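Local coordinates for putative cell adhesion protein (Bacteroides fragilis, PDB 4H40), which probably serves as a fimbrillin-like subunit of cell-surface pili that take part in adhesion, at residues S218-W221 and V222-D225; A243-N246 and A247-L251; Y290-G294 and H295-Y299. All blocks are in the same frame, centred on the assembly; numbering follows the deposited sequence.

Contact 1: residues S218-W221 and V222-D225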
# COMPACT_ATOMS: atom_id res chain seq x y z
N SER B 218 -6.10 -35.38 -3.02
CA SER B 218 -4.83 -36.08 -2.83
C SER B 218 -3.64 -35.10 -2.86
O SER B 218 -3.64 -34.11 -3.60
CB SER B 218 -4.63 -37.18 -3.87
OG SER B 218 -4.12 -36.70 -5.10
N PHE B 219 -2.63 -35.42 -2.03
CA PHE B 219 -1.43 -34.66 -1.78
C PHE B 219 -0.29 -35.64 -1.50
O PHE B 219 -0.32 -36.33 -0.47
CB PHE B 219 -1.70 -33.73 -0.58
CG PHE B 219 -0.68 -32.67 -0.29
CD1 PHE B 219 0.34 -32.89 0.62
CD2 PHE B 219 -0.77 -31.42 -0.89
CE1 PHE B 219 1.27 -31.89 0.90
CE2 PHE B 219 0.16 -30.42 -0.61
CZ PHE B 219 1.18 -30.67 0.29
N ASP B 220 0.68 -35.73 -2.41
CA ASP B 220 1.79 -36.68 -2.25
C ASP B 220 3.02 -35.93 -1.73
O ASP B 220 3.94 -35.62 -2.48
CB ASP B 220 2.05 -37.42 -3.58
CG ASP B 220 2.98 -38.62 -3.53
OD1 ASP B 220 3.19 -39.17 -2.41
OD2 ASP B 220 3.44 -39.06 -4.60
N TRP B 221 2.99 -35.60 -0.44
CA TRP B 221 4.02 -34.82 0.23
C TRP B 221 5.44 -35.41 0.11
O TRP B 221 6.37 -34.67 -0.17
CB TRP B 221 3.67 -34.62 1.72
CG TRP B 221 4.58 -33.66 2.42
CD1 TRP B 221 4.97 -32.43 1.98
CD2 TRP B 221 5.21 -33.85 3.70
NE1 TRP B 221 5.81 -31.84 2.91
CE2 TRP B 221 5.96 -32.69 3.97
CE3 TRP B 221 5.16 -34.88 4.65
CZ2 TRP B 221 6.72 -32.55 5.14
CZ3 TRP B 221 5.89 -34.72 5.82
CH2 TRP B 221 6.66 -33.57 6.06
N VAL B 222 5.58 -36.74 0.27
CA VAL B 222 6.88 -37.43 0.21
C VAL B 222 7.56 -37.31 -1.20
O VAL B 222 8.79 -37.42 -1.30
CB VAL B 222 6.73 -38.90 0.68
CG1 VAL B 222 5.92 -39.73 -0.31
CG2 VAL B 222 8.08 -39.53 0.98
N ASN B 223 6.78 -37.06 -2.26
CA ASN B 223 7.37 -36.94 -3.59
C ASN B 223 7.51 -35.47 -4.06
O ASN B 223 7.87 -35.24 -5.21
CB ASN B 223 6.59 -37.78 -4.59
CG ASN B 223 6.90 -39.25 -4.43
OD1 ASN B 223 6.13 -40.00 -3.83
ND2 ASN B 223 8.06 -39.69 -4.93
N GLY B 224 7.28 -34.52 -3.15
CA GLY B 224 7.48 -33.09 -3.42
C GLY B 224 6.29 -32.15 -3.48
O GLY B 224 6.47 -30.97 -3.79
N ASP B 225 5.06 -32.64 -3.20
CA ASP B 225 3.88 -31.78 -3.21
C ASP B 225 3.94 -30.82 -2.03
O ASP B 225 4.47 -31.17 -0.97
CB ASP B 225 2.57 -32.59 -3.21
CG ASP B 225 2.21 -33.24 -4.54
OD1 ASP B 225 2.77 -32.83 -5.59
OD2 ASP B 225 1.34 -34.14 -4.55
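The carbonyl oxygen of Asp220 is gripped by two backbone amides reaching it from opposite faces of its plane. Asn223 N donates to Asp220 O at 3.2 Å from one face, and Asp225 N reaches it from the other with a slightly longer bond. A third backbone bond, Gly224 N to Trp221 O at 3.1 Å, lies within the span of the Asp225-Asp220 bond and draws the chain into a tight turn. The side chain of Asp225 then folds back over the start of the same turn. Its CG stands beside its own backbone N (chi1 -75°), which carries OD2 to Asp220 N at 2.7 Å. The amide meets the carboxylate on its anti side, and the N-H points at the oxygen with only a modest bend (156°). Asp220 therefore has both its N and its O held by Asp225, one by a carboxylate and one by an amide. Asp225 CB also sits over the centre of the Phe219 ring, 4.1 Å from the centroid and almost on the ring normal, a CH-pi contact. The carbonyl oxygen of Asp225 lies instead at the edge of the Trp221 indole, in its plane, 3.2 Å from CD1. Phe131 stacks on Phe219 and also meets Trp221, while Arg118 makes a cation-pi contact with the indole and Tyr62 touches both Trp221 and Val222. The aromatic residues thus pack the loop against neighbouring parts of the chain, while Asp220 is exposed and Asp225 partly so. The paired 6-to-1 and 5-to-2 backbone bonds, with Gly224 at positive phi where they meet, are those of a Schellman motif, here ending a single 3-10 turn in the loop between strands 197-207 and 230-231.

Contact 2: residues A243-N246 and A247-L251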
# COMPACT_ATOMS: atom_id res chain seq x y z
N ALA B 243 -1.56 -10.20 21.73
CA ALA B 243 -0.54 -9.25 21.30
C ALA B 243 0.48 -9.07 22.39
O ALA B 243 0.19 -9.36 23.53
CB ALA B 243 -1.19 -7.91 20.95
N THR B 244 1.68 -8.64 22.04
CA THR B 244 2.76 -8.38 23.00
C THR B 244 3.00 -6.87 23.07
O THR B 244 2.75 -6.17 22.10
CB THR B 244 4.07 -9.13 22.62
OG1 THR B 244 4.48 -8.72 21.32
CG2 THR B 244 3.92 -10.63 22.64
N ARG B 245 3.51 -6.38 24.17
CA ARG B 245 3.76 -4.97 24.28
C ARG B 245 5.21 -4.63 24.18
O ARG B 245 6.03 -5.25 24.86
CB ARG B 245 3.19 -4.40 25.59
CG ARG B 245 2.89 -2.93 25.37
CD ARG B 245 2.16 -2.30 26.49
NE ARG B 245 0.76 -2.68 26.54
CZ ARG B 245 -0.19 -2.11 25.82
NH1 ARG B 245 0.11 -1.19 24.92
NH2 ARG B 245 -1.45 -2.50 25.96
N ASN B 246 5.52 -3.60 23.39
CA ASN B 246 6.85 -3.04 23.25
C ASN B 246 6.99 -1.94 24.25
O ASN B 246 5.98 -1.47 24.76
CB ASN B 246 7.08 -2.55 21.84
CG ASN B 246 7.13 -3.64 20.80
OD1 ASN B 246 7.31 -4.83 21.12
ND2 ASN B 246 6.99 -3.24 19.54
N ALA B 247 8.24 -1.52 24.55
CA ALA B 247 8.54 -0.48 25.55
C ALA B 247 7.92 0.89 25.22
O ALA B 247 7.61 1.67 26.13
CB ALA B 247 10.04 -0.34 25.68
N ASP B 248 7.72 1.16 23.91
CA ASP B 248 7.11 2.39 23.38
C ASP B 248 5.54 2.36 23.43
O ASP B 248 4.89 3.27 22.92
CB ASP B 248 7.61 2.67 21.94
CG ASP B 248 7.27 1.61 20.92
OD1 ASP B 248 6.64 0.61 21.29
OD2 ASP B 248 7.61 1.81 19.71
N ASN B 249 4.97 1.33 24.09
CA ASN B 249 3.55 1.10 24.34
C ASN B 249 2.84 0.56 23.09
O ASN B 249 1.62 0.40 23.11
CB ASN B 249 2.84 2.35 24.89
CG ASN B 249 1.69 2.07 25.82
OD1 ASN B 249 1.61 1.04 26.49
ND2 ASN B 249 0.78 3.02 25.91
N SER B 250 3.61 0.21 22.03
CA SER B 250 3.00 -0.37 20.85
C SER B 250 2.66 -1.86 21.09
O SER B 250 3.20 -2.47 22.01
CB SER B 250 3.88 -0.19 19.61
OG SER B 250 5.20 -0.65 19.79
N LEU B 251 1.70 -2.39 20.32
CA LEU B 251 1.26 -3.78 20.36
C LEU B 251 1.76 -4.53 19.13
O LEU B 251 1.75 -3.96 18.04
CB LEU B 251 -0.26 -3.83 20.36
CG LEU B 251 -1.01 -3.18 21.51
CD1 LEU B 251 -2.44 -2.99 21.10
CD2 LEU B 251 -0.92 -4.02 22.79
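Arg245 and Leu251 face each other as an antiparallel non-hydrogen-bonded pair, and the chain between them reverses through a type I turn from Asn246 to Asn249, with Asn249 at positive phi, the setting of a G1 beta bulge. The Arg245 chain bends at chi3 (-75°) and runs parallel to the side chain of Asn249. Arg245 NH1 makes a weak bond to Asn249 O at 2.8 Å, whereas NH2 is held by Leu197 O of strand 197-207. Leu251 CD2 covers one face of the guanidinium, offset toward its rim and 3.6 Å from Arg245 NH2. Away from the arginine, Asn246 ND2 reaches Ser250 OG at 3.2 Å, tilted out of the amide plane. Asp248 OD1 accepts from Ser250 N at 3.1 Å, forming an Asx turn. Of the backbone bonds, Asn246 N donates to Ser250 O at 2.9 Å, nearly straight at 172°, and Asn249 N closes the turn on Asn246 O at 3.1 Å. Polar side chains thus supplement the few backbone bonds available to so short a hairpin, and the arginine ties its turn to strand 197-207 while a leucine methyl shields part of its charged plane.

Contact 3: residues Y290-G294 and H295-Y299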
# COMPACT_ATOMS: atom_id res chain seq x y z
N TYR B 290 -0.20 -11.60 -2.82
CA TYR B 290 0.35 -12.94 -3.13
C TYR B 290 1.16 -13.41 -1.92
O TYR B 290 2.37 -13.12 -1.79
CB TYR B 290 1.19 -12.95 -4.42
CG TYR B 290 1.19 -14.29 -5.14
CD1 TYR B 290 0.04 -14.78 -5.75
CD2 TYR B 290 2.34 -15.08 -5.20
CE1 TYR B 290 0.02 -16.01 -6.40
CE2 TYR B 290 2.34 -16.31 -5.86
CZ TYR B 290 1.18 -16.78 -6.45
OH TYR B 290 1.16 -18.01 -7.10
N LEU B 291 0.45 -14.06 -0.98
CA LEU B 291 1.00 -14.55 0.28
C LEU B 291 1.57 -15.93 0.03
O LEU B 291 0.84 -16.83 -0.42
CB LEU B 291 -0.10 -14.55 1.36
CG LEU B 291 -0.95 -13.24 1.52
CD1 LEU B 291 -2.07 -13.40 2.57
CD2 LEU B 291 -0.10 -12.06 1.91
N THR B 292 2.89 -16.08 0.18
CA THR B 292 3.55 -17.37 -0.06
C THR B 292 4.24 -17.90 1.22
O THR B 292 4.49 -17.14 2.16
CB THR B 292 4.52 -17.28 -1.25
OG1 THR B 292 5.48 -16.25 -1.03
CG2 THR B 292 3.83 -16.98 -2.53
N ALA B 293 4.55 -19.22 1.23
CA ALA B 293 5.19 -19.96 2.30
C ALA B 293 6.55 -19.40 2.62
O ALA B 293 7.33 -19.18 1.71
CB ALA B 293 5.33 -21.42 1.90
N GLY B 294 6.82 -19.21 3.91
CA GLY B 294 8.12 -18.73 4.39
C GLY B 294 8.31 -17.23 4.38
O GLY B 294 9.40 -16.77 4.71
N HIS B 295 7.25 -16.45 4.04
CA HIS B 295 7.34 -14.99 3.99
C HIS B 295 6.47 -14.29 5.02
O HIS B 295 5.44 -14.83 5.44
CB HIS B 295 6.98 -14.46 2.62
CG HIS B 295 7.97 -14.87 1.57
ND1 HIS B 295 7.61 -15.68 0.53
CD2 HIS B 295 9.29 -14.58 1.47
CE1 HIS B 295 8.71 -15.84 -0.19
NE2 HIS B 295 9.75 -15.22 0.35
N SER B 296 6.92 -13.09 5.45
CA SER B 296 6.26 -12.22 6.42
C SER B 296 5.69 -11.02 5.72
O SER B 296 6.37 -10.39 4.92
CB SER B 296 7.22 -11.76 7.50
OG SER B 296 7.58 -12.80 8.39
N TYR B 297 4.45 -10.70 6.04
CA TYR B 297 3.74 -9.56 5.48
C TYR B 297 3.47 -8.68 6.67
O TYR B 297 2.55 -8.93 7.45
CB TYR B 297 2.49 -10.04 4.68
CG TYR B 297 2.89 -10.99 3.57
CD1 TYR B 297 3.05 -12.36 3.82
CD2 TYR B 297 3.26 -10.51 2.32
CE1 TYR B 297 3.53 -13.22 2.84
CE2 TYR B 297 3.72 -11.37 1.32
CZ TYR B 297 3.90 -12.72 1.61
OH TYR B 297 4.35 -13.57 0.62
N ASN B 298 4.45 -7.80 6.95
CA ASN B 298 4.52 -6.87 8.07
C ASN B 298 3.88 -5.53 7.78
O ASN B 298 4.13 -4.96 6.75
CB ASN B 298 5.97 -6.63 8.44
CG ASN B 298 6.71 -7.91 8.63
OD1 ASN B 298 6.17 -8.87 9.20
ND2 ASN B 298 7.94 -7.97 8.13
N TYR B 299 3.06 -5.06 8.69
CA TYR B 299 2.36 -3.78 8.63
C TYR B 299 2.68 -3.01 9.90
O TYR B 299 2.93 -3.63 10.93
CB TYR B 299 0.86 -4.01 8.48
CG TYR B 299 0.47 -4.56 7.13
CD1 TYR B 299 0.55 -5.93 6.86
CD2 TYR B 299 -0.02 -3.72 6.12
CE1 TYR B 299 0.20 -6.44 5.61
CE2 TYR B 299 -0.40 -4.23 4.89
CZ TYR B 299 -0.24 -5.58 4.62
OH TYR B 299 -0.56 -6.04 3.37
O HOH W 1 4.88 -12.91 -1.82
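The Tyr297 ring carries Leu291 CD2 over the centre of one face, and at its edge a water lies in the ring plane beside the hydroxyl. The methyl stands 3.6 Å from the ring centroid, 10° off the normal, a CH-pi contact made by this one methyl over the middle of the face. The His295 imidazole is met at its edge instead, where ND1 and Thr292 OG1 share a hydrogen bond of 2.7 Å. Thr292 and His295 run alongside each other from the two ends of the turn. A first torsion of 56° tucks Thr292 OG1 in over its own backbone, on the side of the imidazole. The phenol oxygen is the polar centre of the group. Thr292 N donates to Tyr297 OH at 2.9 Å along a nearly straight line, and the water, 2.6 Å from Tyr297 OH, bridges it to Tyr290 O. Between these residues the backbone makes a type II turn from Thr292 to His295, with Gly294 at its positive-phi position. The closing bond from His295 N to Thr292 O is weak at 3.4 Å, and side-chain bonds span the same turn. Outside the turn, Pro29 and Ala182 touch Tyr297, and backbone bonds join Gly294 to Ile27 and Thr181. The amide of the buried Thr292 is thereby satisfied by a tyrosine hydroxyl. Because the same residue offers a ring face to Leu291 and an oxygen to Thr292, apolar and polar contacts together should fix the ring's position where strand 289-291 gives way to strand 296-305.

The three contacts are local chain reversals set in series along one fimbrillin-like chain, and none touches another. Contact 1 and contact 2 lie on opposite sides of the chain's centre, with their own centres 41 Å apart. Contact 3 comes between them in space, 23 Å from contact 1 and 22 Å from contact 2, centre to centre. Its nearest atoms are about 7 Å from contact 2 and about 10 Å from contact 1. Strand 177-190 connects contacts 2 and 3: Leu251 bonds to it through Val188, and His295 through Arg183. Contact 1 packs on strand 56-62 and on nearby loops.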